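Local coordinates for protein amidase, hydantoinase/carbamoylase family (Burkholderia ambifaria, PDB 5TP4) that probably hydrolyses N-carbamoyl-L-amino acids, as a zinc-dependent amidase of the peptidase M20 family that binds two metal ions per subunit, at residues Ala55-Asp60 / Val114-Asn119. Numbering follows the deposited sequence.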
# COMPACT_ATOMS: atom_id res chain seq x y z
N ALA B 55 10.34 -6.46 43.31
CA ALA B 55 9.91 -7.20 44.50
C ALA B 55 10.83 -6.90 45.66
O ALA B 55 10.38 -6.73 46.80
CB ALA B 55 9.90 -8.72 44.24
N GLN B 56 12.12 -6.80 45.38
CA GLN B 56 13.08 -6.50 46.43
C GLN B 56 12.79 -5.15 47.06
O GLN B 56 12.76 -5.01 48.29
CB GLN B 56 14.49 -6.53 45.85
CG GLN B 56 15.52 -6.04 46.85
CD GLN B 56 15.74 -7.04 47.97
OE1 GLN B 56 15.94 -8.24 47.72
NE2 GLN B 56 15.70 -6.56 49.21
N TRP B 57 12.57 -4.13 46.23
CA TRP B 57 12.21 -2.81 46.74
C TRP B 57 10.95 -2.88 47.60
O TRP B 57 10.88 -2.24 48.66
CB TRP B 57 11.97 -1.86 45.57
CG TRP B 57 13.24 -1.48 44.88
CD1 TRP B 57 14.48 -1.61 45.35
CD2 TRP B 57 13.34 -0.85 43.59
NE1 TRP B 57 15.40 -1.11 44.43
CE2 TRP B 57 14.71 -0.64 43.34
CE3 TRP B 57 12.40 -0.46 42.63
CZ2 TRP B 57 15.16 -0.05 42.16
CZ3 TRP B 57 12.85 0.13 41.46
CH2 TRP B 57 14.23 0.32 41.24
N CYS B 58 9.95 -3.65 47.16
CA CYS B 58 8.71 -3.74 47.93
C CYS B 58 8.96 -4.37 49.29
O CYS B 58 8.43 -3.89 50.30
CB CYS B 58 7.68 -4.57 47.18
SG CYS B 58 7.00 -3.70 45.74
N ARG B 59 9.75 -5.45 49.34
CA ARG B 59 10.04 -6.08 50.61
C ARG B 59 10.85 -5.15 51.51
O ARG B 59 10.64 -5.13 52.73
CB ARG B 59 10.78 -7.40 50.39
CG ARG B 59 9.93 -8.44 49.67
CD ARG B 59 10.63 -9.82 49.74
NE ARG B 59 10.09 -10.72 48.71
CZ ARG B 59 10.64 -10.87 47.51
NH1 ARG B 59 11.75 -10.21 47.22
NH2 ARG B 59 10.09 -11.69 46.62
N ASP B 60 11.77 -4.37 50.92
CA ASP B 60 12.51 -3.38 51.70
C ASP B 60 11.59 -2.29 52.24
O ASP B 60 11.94 -1.65 53.24
CB ASP B 60 13.61 -2.72 50.85
CG ASP B 60 14.73 -3.68 50.45
OD1 ASP B 60 14.94 -4.71 51.15
OD2 ASP B 60 15.41 -3.40 49.43
N VAL B 114 4.19 5.56 46.49
CA VAL B 114 3.07 5.76 47.41
C VAL B 114 3.34 5.05 48.74
O VAL B 114 3.19 5.64 49.82
CB VAL B 114 1.76 5.28 46.77
CG1 VAL B 114 0.65 5.17 47.81
CG2 VAL B 114 1.36 6.28 45.68
N VAL B 115 3.75 3.80 48.68
CA VAL B 115 4.00 3.05 49.90
C VAL B 115 5.18 3.64 50.67
O VAL B 115 5.12 3.80 51.89
CB VAL B 115 4.21 1.57 49.58
CG1 VAL B 115 4.76 0.81 50.83
CG2 VAL B 115 2.86 0.96 49.13
N ARG B 116 6.26 3.99 49.97
CA ARG B 116 7.42 4.55 50.66
C ARG B 116 7.06 5.85 51.35
O ARG B 116 7.53 6.13 52.47
CB ARG B 116 8.57 4.79 49.68
CG ARG B 116 9.21 3.51 49.16
CD ARG B 116 10.20 3.84 48.02
NE ARG B 116 11.09 2.70 47.77
CZ ARG B 116 12.06 2.72 46.85
NH1 ARG B 116 12.22 3.80 46.09
NH2 ARG B 116 12.86 1.67 46.71
N THR B 117 6.20 6.64 50.72
CA THR B 117 5.72 7.87 51.34
C THR B 117 4.84 7.58 52.56
O THR B 117 5.02 8.21 53.61
CB THR B 117 5.00 8.72 50.27
OG1 THR B 117 6.02 9.34 49.45
CG2 THR B 117 4.11 9.79 50.90
N LEU B 118 3.93 6.61 52.47
CA LEU B 118 3.14 6.25 53.64
C LEU B 118 4.02 5.75 54.78
O LEU B 118 3.76 6.06 55.94
CB LEU B 118 2.10 5.19 53.27
CG LEU B 118 1.06 5.66 52.24
CD1 LEU B 118 0.08 4.56 51.98
CD2 LEU B 118 0.33 6.97 52.70
N ASN B 119 5.07 4.99 54.46
CA ASN B 119 6.01 4.53 55.47
C ASN B 119 6.71 5.71 56.13
O ASN B 119 6.82 5.77 57.36
CB ASN B 119 7.06 3.59 54.87
CG ASN B 119 6.50 2.25 54.49
OD1 ASN B 119 5.36 1.90 54.85
ND2 ASN B 119 7.28 1.48 53.73
O HOH W 1 11.95 0.27 49.16
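Trp57 and Arg116 join the C-terminal turns of two helices, 45-60 and 105-121, meeting at the protein surface in the part of this M20-family amidase that holds the parallel strands of its mixed sheet. The contact is a bridge made by one long side chain. Arg116 has CG beside its backbone N (chi1 -70°) and an extended chain from CG to NE, a reach that suits arginine to spanning the gap between helices. Its NH2 arrives over one face of the Trp57 indole, displaced toward the rim, and lies 3.7 Å from Trp57 CG and 3.8 Å from Trp57 CB. Tryptophan suits its place because the wide indole can also lie on Leu109 and Leu112 of helix 105-121. Ring and guanidinium planes are 53° apart, so the two groups do not stack. Arg116 CZ is 5.1 Å from the centroid of the five-membered ring, a long cation-pi approach and at most a weak attraction.

A water ties the same pair together more firmly. It lies in the guanidinium plane at its edge, accepts from Arg116 NE at 2.9 Å and donates to Trp57 O, in the last turn of helix 45-60, at 2.8 Å. On the same helix, Gln56 NE2 reaches one turn ahead to Asp60 OD2 at 3.2 Å, nearly straight at 171°; this link helps fix the carboxylate.

Asn119 is hydrogen-bonded to Arg77 of strand 73-77 and to Ala61 O, just after helix 45-60. Helix 17-28 meets both Trp57 and Arg116, while helix 398-416 packs against Val114 and Leu118.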